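Local coordinates for Afp (Microbacterium arborescens, PDB 2YJK), which probably takes up and stores iron as a twelve-subunit, ferritin-like Dps cage that binds ferric iron, at residues Val29-Val37 against Asp84-Thr94; Gln41-Asn50 against Val98-Glu108. All coordinates share one frame; numbering follows the deposited sequence.

Interaction 1: Val29-Val37 against Asp84-Thr94; sequences VHKMQALVV and DSRVSTMAEKT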
loop_
_atom_site.group_PDB
_atom_site.type_symbol
_atom_site.label_atom_id
_atom_site.label_comp_id
_atom_site.label_asym_id
_atom_site.label_seq_id
_atom_site.Cartn_x
_atom_site.Cartn_y
_atom_site.Cartn_z
ATOM N N VAL C 29 16.854 -15.984 -24.300
ATOM C CA VAL C 29 16.784 -16.508 -22.963
ATOM C C VAL C 29 18.215 -16.648 -22.405
ATOM O O VAL C 29 18.471 -16.248 -21.238
ATOM C CB VAL C 29 16.065 -17.902 -22.881
ATOM C CG1 VAL C 29 16.209 -18.478 -21.471
ATOM C CG2 VAL C 29 14.556 -17.759 -23.226
ATOM N N HIS C 30 19.127 -17.215 -23.200
ATOM C CA HIS C 30 20.482 -17.478 -22.669
ATOM C C HIS C 30 21.267 -16.187 -22.369
ATOM O O HIS C 30 21.953 -16.103 -21.347
ATOM C CB HIS C 30 21.346 -18.332 -23.625
ATOM C CG HIS C 30 20.937 -19.764 -23.729
ATOM N ND1 HIS C 30 21.077 -20.484 -24.903
ATOM C CD2 HIS C 30 20.402 -20.620 -22.828
ATOM C CE1 HIS C 30 20.677 -21.734 -24.703
ATOM N NE2 HIS C 30 20.238 -21.832 -23.460
ATOM N N LYS C 31 21.186 -15.205 -23.262
ATOM C CA LYS C 31 21.920 -13.946 -23.032
ATOM C C LYS C 31 21.311 -13.097 -21.922
ATOM O O LYS C 31 22.028 -12.458 -21.168
ATOM C CB LYS C 31 22.025 -13.146 -24.323
ATOM C CG LYS C 31 22.919 -13.901 -25.371
ATOM C CD LYS C 31 23.322 -12.997 -26.450
ATOM C CE LYS C 31 24.599 -13.570 -27.228
ATOM N NZ LYS C 31 24.255 -14.863 -27.847
ATOM N N MET C 32 19.995 -13.094 -21.823
ATOM C CA MET C 32 19.341 -12.392 -20.725
ATOM C C MET C 32 19.630 -13.017 -19.368
ATOM O O MET C 32 19.787 -12.318 -18.407
ATOM C CB MET C 32 17.882 -12.370 -20.967
ATOM C CG MET C 32 17.448 -11.328 -22.067
ATOM S SD MET C 32 18.116 -9.631 -21.824
ATOM C CE MET C 32 19.145 -9.570 -23.221
ATOM N N GLN C 33 19.682 -14.345 -19.291
ATOM C CA GLN C 33 19.917 -15.024 -18.054
ATOM C C GLN C 33 21.412 -14.871 -17.679
ATOM O O GLN C 33 21.708 -14.761 -16.467
ATOM C CB GLN C 33 19.501 -16.518 -18.180
ATOM C CG GLN C 33 19.498 -17.320 -16.898
ATOM C CD GLN C 33 18.570 -16.720 -15.830
ATOM O OE1 GLN C 33 19.045 -16.096 -14.872
ATOM N NE2 GLN C 33 17.267 -16.893 -15.995
ATOM N N ALA C 34 22.326 -14.919 -18.674
ATOM C CA ALA C 34 23.769 -14.596 -18.466
ATOM C C ALA C 34 23.971 -13.154 -17.907
ATOM O O ALA C 34 24.769 -12.953 -16.988
ATOM C CB ALA C 34 24.579 -14.752 -19.773
ATOM N N LEU C 35 23.193 -12.189 -18.437
ATOM C CA LEU C 35 23.202 -10.817 -17.983
ATOM C C LEU C 35 22.730 -10.656 -16.531
ATOM O O LEU C 35 23.280 -9.814 -15.808
ATOM C CB LEU C 35 22.373 -9.966 -18.926
ATOM C CG LEU C 35 22.502 -8.456 -18.721
ATOM C CD1 LEU C 35 23.927 -8.058 -19.001
ATOM C CD2 LEU C 35 21.407 -7.540 -19.467
ATOM N N VAL C 36 21.794 -11.512 -16.067
ATOM C CA VAL C 36 21.445 -11.542 -14.639
ATOM C C VAL C 36 22.729 -11.861 -13.787
ATOM O O VAL C 36 23.054 -11.149 -12.802
ATOM C CB VAL C 36 20.337 -12.604 -14.325
ATOM C CG1 VAL C 36 20.267 -12.851 -12.824
ATOM C CG2 VAL C 36 18.932 -12.111 -14.845
ATOM N N VAL C 37 23.448 -12.919 -14.182
ATOM C CA VAL C 37 24.573 -13.379 -13.395
ATOM C C VAL C 37 25.793 -12.432 -13.507
ATOM O O VAL C 37 26.375 -12.015 -12.489
ATOM C CB VAL C 37 24.988 -14.833 -13.778
ATOM C CG1 VAL C 37 26.323 -15.179 -13.091
ATOM C CG2 VAL C 37 23.847 -15.837 -13.378
ATOM N N ASP C 84 16.443 -25.402 -22.760
ATOM C CA ASP C 84 17.586 -25.775 -21.976
ATOM C C ASP C 84 18.388 -24.543 -21.483
ATOM O O ASP C 84 19.346 -24.108 -22.138
ATOM C CB ASP C 84 18.506 -26.743 -22.761
ATOM C CG ASP C 84 19.669 -27.243 -21.910
ATOM O OD1 ASP C 84 19.721 -26.899 -20.680
ATOM O OD2 ASP C 84 20.535 -27.967 -22.448
ATOM N N SER C 85 18.050 -23.974 -20.328
ATOM C CA SER C 85 18.973 -22.986 -19.765
ATOM C C SER C 85 19.527 -23.371 -18.390
ATOM O O SER C 85 19.574 -22.530 -17.463
ATOM C CB SER C 85 18.466 -21.531 -19.803
ATOM O OG SER C 85 17.276 -21.424 -19.081
ATOM N N ARG C 86 19.967 -24.623 -18.281
ATOM C CA ARG C 86 20.857 -25.035 -17.196
ATOM C C ARG C 86 22.125 -24.170 -17.267
ATOM O O ARG C 86 22.529 -23.722 -18.363
ATOM C CB ARG C 86 21.237 -26.512 -17.341
ATOM C CG ARG C 86 20.076 -27.483 -17.096
ATOM C CD ARG C 86 20.385 -28.900 -17.479
ATOM N NE ARG C 86 20.844 -29.004 -18.866
ATOM C CZ ARG C 86 21.534 -30.033 -19.318
ATOM N NH1 ARG C 86 21.840 -31.051 -18.519
ATOM N NH2 ARG C 86 21.948 -30.044 -20.551
ATOM N N VAL C 87 22.741 -23.937 -16.103
ATOM C CA VAL C 87 24.021 -23.249 -16.026
ATOM C C VAL C 87 25.040 -23.750 -17.085
ATOM O O VAL C 87 25.702 -22.945 -17.778
ATOM C CB VAL C 87 24.621 -23.432 -14.615
ATOM C CG1 VAL C 87 26.039 -22.947 -14.580
ATOM C CG2 VAL C 87 23.754 -22.664 -13.572
ATOM N N SER C 88 25.151 -25.057 -17.239
ATOM C CA SER C 88 26.190 -25.626 -18.148
ATOM C C SER C 88 25.980 -25.198 -19.607
ATOM O O SER C 88 26.908 -24.719 -20.243
ATOM C CB SER C 88 26.247 -27.144 -18.039
ATOM O OG SER C 88 24.986 -27.702 -18.421
ATOM N N THR C 89 24.745 -25.313 -20.095
ATOM C CA THR C 89 24.357 -24.938 -21.434
ATOM C C THR C 89 24.553 -23.423 -21.669
ATOM O O THR C 89 25.170 -22.996 -22.684
ATOM C CB THR C 89 22.855 -25.328 -21.647
ATOM O OG1 THR C 89 22.663 -26.701 -21.292
ATOM C CG2 THR C 89 22.378 -25.156 -23.135
ATOM N N MET C 90 24.008 -22.626 -20.745
ATOM C CA MET C 90 24.172 -21.168 -20.745
ATOM C C MET C 90 25.618 -20.672 -20.813
ATOM O O MET C 90 25.911 -19.771 -21.580
ATOM C CB MET C 90 23.437 -20.540 -19.539
ATOM C CG MET C 90 23.702 -19.042 -19.407
ATOM S SD MET C 90 22.894 -18.324 -17.996
ATOM C CE MET C 90 23.986 -18.807 -16.629
ATOM N N ALA C 91 26.500 -21.241 -19.993
ATOM C CA ALA C 91 27.952 -21.021 -20.068
ATOM C C ALA C 91 28.562 -21.368 -21.440
ATOM O O ALA C 91 29.414 -20.595 -21.962
ATOM C CB ALA C 91 28.674 -21.817 -19.009
ATOM N N GLU C 92 28.158 -22.507 -22.018
ATOM C CA GLU C 92 28.598 -22.857 -23.381
ATOM C C GLU C 92 28.135 -21.853 -24.447
ATOM O O GLU C 92 28.800 -21.717 -25.427
ATOM C CB GLU C 92 28.085 -24.241 -23.809
ATOM C CG GLU C 92 28.844 -25.452 -23.245
ATOM C CD GLU C 92 27.950 -26.721 -23.106
ATOM O OE1 GLU C 92 26.782 -26.726 -23.601
ATOM O OE2 GLU C 92 28.417 -27.723 -22.502
ATOM N N LYS C 93 26.974 -21.190 -24.267
ATOM C CA LYS C 93 26.375 -20.392 -25.339
ATOM C C LYS C 93 26.652 -18.922 -25.150
ATOM O O LYS C 93 26.129 -18.094 -25.872
ATOM C CB LYS C 93 24.838 -20.607 -25.475
ATOM C CG LYS C 93 24.352 -22.006 -25.947
ATOM C CD LYS C 93 24.999 -22.305 -27.264
ATOM C CE LYS C 93 25.104 -23.780 -27.549
ATOM N NZ LYS C 93 23.993 -24.209 -28.415
ATOM N N THR C 94 27.482 -18.568 -24.184
ATOM C CA THR C 94 27.454 -17.201 -23.748
ATOM C C THR C 94 28.829 -16.760 -23.294
ATOM O O THR C 94 29.621 -17.604 -22.875
ATOM C CB THR C 94 26.405 -17.158 -22.565
ATOM O OG1 THR C 94 25.424 -16.178 -22.829
ATOM C CG2 THR C 94 27.049 -17.004 -21.248
#

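Interaction 2: Gln41-Asn50 against Val98-Glu108; sequences QAHWNVRGSN and VPAGFAQWQDE. With OFE (Iron(II) oxide), chain B.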
loop_
_atom_site.group_PDB
_atom_site.type_symbol
_atom_site.label_atom_id
_atom_site.label_comp_id
_atom_site.label_asym_id
_atom_site.label_seq_id
_atom_site.Cartn_x
_atom_site.Cartn_y
_atom_site.Cartn_z
ATOM N N GLN C 41 27.583 -9.832 -10.803
ATOM C CA GLN C 41 29.006 -9.719 -10.714
ATOM C C GLN C 41 29.457 -8.265 -10.792
ATOM O O GLN C 41 30.224 -7.876 -9.952
ATOM C CB GLN C 41 29.699 -10.571 -11.814
ATOM C CG GLN C 41 31.202 -10.317 -11.973
ATOM C CD GLN C 41 32.062 -10.913 -10.821
ATOM O OE1 GLN C 41 31.549 -11.536 -9.879
ATOM N NE2 GLN C 41 33.363 -10.674 -10.877
ATOM N N ALA C 42 29.016 -7.497 -11.812
ATOM C CA ALA C 42 29.382 -6.049 -11.996
ATOM C C ALA C 42 28.850 -5.235 -10.790
ATOM O O ALA C 42 29.535 -4.389 -10.199
ATOM C CB ALA C 42 28.786 -5.488 -13.354
ATOM N N HIS C 43 27.644 -5.588 -10.358
ATOM C CA HIS C 43 26.982 -4.930 -9.235
ATOM C C HIS C 43 27.815 -5.093 -7.936
ATOM O O HIS C 43 28.020 -4.102 -7.216
ATOM C CB HIS C 43 25.618 -5.587 -9.130
ATOM C CG HIS C 43 24.850 -5.230 -7.908
ATOM N ND1 HIS C 43 24.207 -4.011 -7.759
ATOM C CD2 HIS C 43 24.610 -5.934 -6.779
ATOM C CE1 HIS C 43 23.594 -3.993 -6.590
ATOM N NE2 HIS C 43 23.806 -5.155 -5.992
ATOM N N TRP C 44 28.329 -6.313 -7.661
ATOM C CA TRP C 44 29.133 -6.570 -6.421
ATOM C C TRP C 44 30.527 -5.861 -6.431
ATOM O O TRP C 44 30.983 -5.341 -5.403
ATOM C CB TRP C 44 29.305 -8.094 -6.157
ATOM C CG TRP C 44 27.927 -8.745 -5.930
ATOM C CD1 TRP C 44 26.804 -8.161 -5.285
ATOM C CD2 TRP C 44 27.527 -10.081 -6.293
ATOM N NE1 TRP C 44 25.766 -9.074 -5.271
ATOM C CE2 TRP C 44 26.167 -10.237 -5.897
ATOM C CE3 TRP C 44 28.188 -11.156 -6.914
ATOM C CZ2 TRP C 44 25.444 -11.467 -6.096
ATOM C CZ3 TRP C 44 27.477 -12.391 -7.119
ATOM C CH2 TRP C 44 26.115 -12.520 -6.739
ATOM N N ASN C 45 31.148 -5.835 -7.617
ATOM C CA ASN C 45 32.591 -5.523 -7.786
ATOM C C ASN C 45 32.897 -4.088 -8.204
ATOM O O ASN C 45 34.083 -3.645 -8.219
ATOM C CB ASN C 45 33.204 -6.567 -8.722
ATOM C CG ASN C 45 33.360 -7.920 -8.017
ATOM O OD1 ASN C 45 34.137 -8.046 -7.088
ATOM N ND2 ASN C 45 32.519 -8.877 -8.361
ATOM N N VAL C 46 31.839 -3.338 -8.529
ATOM C CA VAL C 46 31.995 -1.944 -8.968
ATOM C C VAL C 46 32.614 -1.014 -7.908
ATOM O O VAL C 46 32.341 -1.163 -6.717
ATOM C CB VAL C 46 30.680 -1.385 -9.597
ATOM C CG1 VAL C 46 29.501 -1.279 -8.577
ATOM C CG2 VAL C 46 30.961 -0.010 -10.245
ATOM N N ARG C 47 33.449 -0.069 -8.339
ATOM C CA ARG C 47 34.164 0.848 -7.443
ATOM C C ARG C 47 34.165 2.241 -8.033
ATOM O O ARG C 47 33.990 2.393 -9.242
ATOM C CB ARG C 47 35.656 0.481 -7.321
ATOM C CG ARG C 47 35.919 -0.967 -7.121
ATOM C CD ARG C 47 36.484 -1.130 -5.761
ATOM N NE ARG C 47 35.472 -1.648 -4.862
ATOM C CZ ARG C 47 35.686 -2.021 -3.593
ATOM N NH1 ARG C 47 36.908 -1.924 -3.052
ATOM N NH2 ARG C 47 34.649 -2.508 -2.878
ATOM N N GLY C 48 34.433 3.234 -7.186
ATOM C CA GLY C 48 34.856 4.562 -7.664
ATOM C C GLY C 48 33.761 5.578 -7.483
ATOM O O GLY C 48 32.695 5.268 -6.896
ATOM N N SER C 49 33.969 6.774 -8.030
ATOM C CA SER C 49 33.229 7.960 -7.560
ATOM C C SER C 49 31.709 7.898 -7.802
ATOM O O SER C 49 30.926 8.562 -7.125
ATOM C CB SER C 49 33.828 9.214 -8.148
ATOM O OG SER C 49 33.656 9.191 -9.546
ATOM N N ASN C 50 31.307 7.075 -8.754
ATOM C CA ASN C 50 29.907 6.897 -9.057
ATOM C C ASN C 50 29.283 5.631 -8.429
ATOM O O ASN C 50 28.233 5.218 -8.838
ATOM C CB ASN C 50 29.762 6.779 -10.554
ATOM C CG ASN C 50 28.690 7.682 -11.101
ATOM O OD1 ASN C 50 27.820 8.180 -10.374
ATOM N ND2 ASN C 50 28.719 7.871 -12.423
ATOM N N VAL C 98 32.728 -8.790 -18.455
ATOM C CA VAL C 98 32.736 -8.246 -17.085
ATOM C C VAL C 98 34.010 -8.794 -16.413
ATOM O O VAL C 98 34.239 -9.988 -16.477
ATOM C CB VAL C 98 31.493 -8.668 -16.289
ATOM C CG1 VAL C 98 31.691 -8.354 -14.798
ATOM C CG2 VAL C 98 30.168 -8.104 -16.915
ATOM N N PRO C 99 34.836 -7.927 -15.790
ATOM C CA PRO C 99 36.039 -8.445 -15.155
ATOM C C PRO C 99 35.803 -9.361 -13.962
ATOM O O PRO C 99 34.757 -9.308 -13.310
ATOM C CB PRO C 99 36.775 -7.167 -14.660
ATOM C CG PRO C 99 36.270 -6.069 -15.528
ATOM C CD PRO C 99 34.797 -6.453 -15.770
ATOM N N ALA C 100 36.850 -10.122 -13.641
ATOM C CA ALA C 100 36.834 -11.133 -12.588
ATOM C C ALA C 100 36.728 -10.511 -11.210
ATOM O O ALA C 100 36.273 -11.160 -10.296
ATOM C CB ALA C 100 38.087 -12.020 -12.651
ATOM N N GLY C 101 37.205 -9.286 -11.026
ATOM C CA GLY C 101 37.233 -8.730 -9.654
ATOM C C GLY C 101 36.849 -7.268 -9.661
ATOM O O GLY C 101 36.097 -6.844 -10.526
ATOM N N PHE C 102 37.480 -6.479 -8.789
ATOM C CA PHE C 102 37.114 -5.084 -8.641
ATOM C C PHE C 102 37.436 -4.370 -9.925
ATOM O O PHE C 102 38.436 -4.717 -10.601
ATOM C CB PHE C 102 37.906 -4.444 -7.495
ATOM C CG PHE C 102 37.493 -4.915 -6.120
ATOM C CD1 PHE C 102 36.144 -5.201 -5.831
ATOM C CD2 PHE C 102 38.455 -5.068 -5.100
ATOM C CE1 PHE C 102 35.748 -5.618 -4.534
ATOM C CE2 PHE C 102 38.063 -5.477 -3.792
ATOM C CZ PHE C 102 36.676 -5.756 -3.521
ATOM N N ALA C 103 36.614 -3.359 -10.251
ATOM C CA ALA C 103 36.820 -2.554 -11.439
ATOM C C ALA C 103 36.090 -1.218 -11.252
ATOM O O ALA C 103 34.983 -1.153 -10.699
ATOM C CB ALA C 103 36.304 -3.305 -12.687
ATOM N N GLN C 104 36.731 -0.149 -11.664
ATOM C CA GLN C 104 36.121 1.183 -11.769
ATOM C C GLN C 104 34.764 1.168 -12.485
ATOM O O GLN C 104 34.575 0.427 -13.441
ATOM C CB GLN C 104 37.097 2.098 -12.525
ATOM C CG GLN C 104 38.341 2.491 -11.676
ATOM C CD GLN C 104 37.934 3.052 -10.302
ATOM O OE1 GLN C 104 38.079 2.373 -9.268
ATOM N NE2 GLN C 104 37.364 4.263 -10.296
ATOM N N TRP C 105 33.813 1.983 -12.021
ATOM C CA TRP C 105 32.483 2.040 -12.681
ATOM C C TRP C 105 32.473 2.209 -14.224
ATOM O O TRP C 105 31.580 1.671 -14.885
ATOM C CB TRP C 105 31.581 3.095 -12.009
ATOM C CG TRP C 105 32.103 4.510 -12.176
ATOM C CD1 TRP C 105 33.038 5.173 -11.380
ATOM C CD2 TRP C 105 31.726 5.431 -13.206
ATOM N NE1 TRP C 105 33.217 6.461 -11.859
ATOM C CE2 TRP C 105 32.449 6.633 -12.985
ATOM C CE3 TRP C 105 30.847 5.353 -14.287
ATOM C CZ2 TRP C 105 32.323 7.767 -13.828
ATOM C CZ3 TRP C 105 30.693 6.483 -15.121
ATOM C CH2 TRP C 105 31.437 7.681 -14.882
ATOM N N GLN C 106 33.401 2.993 -14.794
ATOM C CA GLN C 106 33.462 3.148 -16.258
ATOM C C GLN C 106 33.666 1.839 -16.944
ATOM O O GLN C 106 33.102 1.627 -18.021
ATOM C CB GLN C 106 34.578 4.084 -16.757
ATOM C CG GLN C 106 34.456 5.508 -16.262
ATOM C CD GLN C 106 35.179 5.729 -14.893
ATOM O OE1 GLN C 106 35.498 4.771 -14.140
ATOM N NE2 GLN C 106 35.443 7.006 -14.577
ATOM N N ASP C 107 34.516 0.988 -16.368
ATOM C CA ASP C 107 34.884 -0.260 -17.018
ATOM C C ASP C 107 33.750 -1.267 -16.926
ATOM O O ASP C 107 33.478 -2.006 -17.892
ATOM C CB ASP C 107 36.144 -0.824 -16.401
ATOM C CG ASP C 107 37.388 0.066 -16.692
ATOM O OD1 ASP C 107 37.597 0.494 -17.875
ATOM O OD2 ASP C 107 38.150 0.314 -15.718
ATOM N N GLU C 108 33.092 -1.282 -15.764
ATOM C CA GLU C 108 31.908 -2.105 -15.589
ATOM C C GLU C 108 30.833 -1.682 -16.645
ATOM O O GLU C 108 30.208 -2.498 -17.233
ATOM C CB GLU C 108 31.324 -1.972 -14.158
ATOM C CG GLU C 108 32.157 -2.516 -13.012
ATOM C CD GLU C 108 32.408 -4.032 -13.044
ATOM O OE1 GLU C 108 31.953 -4.738 -13.985
ATOM O OE2 GLU C 108 33.082 -4.538 -12.103
HETATM FE FE OFE B . 23.035 -6.183 -3.836
HETATM O O OFE B . 20.755 -6.718 -4.672
HETATM O O HOH W 1 22.792 -4.055 -2.836
#

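Interaction 1: Val29-Val37 against Asp84-Thr94
The short helix 87-92 of the Dps subunit, carried in the link between helices 51-78 and 105-130, lies across helix 15-45, and His-30 hydrogen-bonds the turn that precedes it. The axes of segment 29-37 and helix 87-92 run nearly perpendicular, at 100°, and are 9.6 Å apart at closest approach. The imidazole of His-30 enters beside that turn and gives its NE2 hydrogen to Asp-84 O at 2.8 Å. The bond is nearly straight, 172° at the hydrogen, and the oxygen sits in the ring plane. With CG anti to the carbonyl carbon (chi1 -71°), the ring reaches out to this carbonyl, while Ser-85 CB meets its edge at CD2. Lys-93 CG comes obliquely to within 3.8 Å of His-30 ND1, closing in the ring from the helix's far end.

A helix laid across the bundle in the second-to-third helix link is a hallmark of Dps proteins, and here its turn is braced from within: Arg-86 grips the Asp-84 carboxylate side-on with NE and NH2, and Thr-89 OG1 reaches OD2 from the face opposite NH2. Deeper in, Met-90 extends with CG anti to the backbone N and lays SD 3.7 Å from Gln-33 CG, the two chains crossing at about a right angle. The amide of Gln-33 turns elsewhere, bonding Gln-66. Thr-94 OG1 abuts Ala-34 CB at 3.5 Å. Lys-31 points its ammonium to a salt bridge with Asp-122, and the backbone N of Val-87 bonds Asn-38 OD1 of a second subunit.

Interaction 2: Gln41-Asn50 against Val98-Glu108
Arg-47 lies flat on Phe-102: guanidinium and ring planes are only 5° apart, their centres 3.8 Å from each other, and CZ stands over the ring face as a cation-pi pair. Bends at chi2 and chi3 fold the arginine chain back over the ring, so that CD and NE also run along it. Three residues further along the chain, Asn-50 sets its CB over the five-membered ring of Trp-105, a CH-pi contact 3.5 Å from the centroid, with its amide standing almost upright on the indole (85°). That amide is bonded through ND2 to Ser-49 of another subunit. Gln-106 backs the opposite indole face, and Arg-47 O meets the edge. Trading Trp-105 for an alanine removes the indole and is likely to open a gap between Asn-50 CB and the Gln-106 side chain.

Between these two contacts the backbones pair as a tiny parallel sheet, Val-46 beside Ala-103: Ala-103 N bonds Asn-45 O, and Trp-105 N bonds Arg-47 O at 2.8 Å. Gly-48 has a backbone conformation that would jam a side chain against the preceding carbonyl. At the other end Gln-41, bent at chi2 (73°), brings NE2 to Pro-99 O at 3.1 Å, in the carbonyl plane and on a lone pair; its OE1 goes to Ser-85 of a second subunit.

Two residues on, His-43 points away from this seam and binds the iron through NE2 at 2.5 Å, with Asp-70 and Glu-74 of the second subunit as further ligands. The mixture of polar, aromatic and apolar contacts, the last made by Val-98 on Ala-42 and Val-46 on Trp-105, is consistent with a seam holding the end of the helix that presents a metal ligand at the subunit interface.

Overall arrangement
From the N terminus, helix 15-45 supplies the first side of both contacts: 29-37 in its middle, then 41-50 where it ends and passes into strand 46-47. The chain next runs up helix 51-78 and reaches 84-94, which returns to 29-37 and closes the loop of interaction 1. A few residues later 98-108 comes back to 41-50, closing interaction 2. The segments alternate, so the two loops cross. Their centres lie 21 Å apart. Interaction 1 ties the small helix 87-92 to the middle of the long first helix, while interaction 2 joins that helix's C-terminal end to the start of helix 105-130. Both also touch the second subunit.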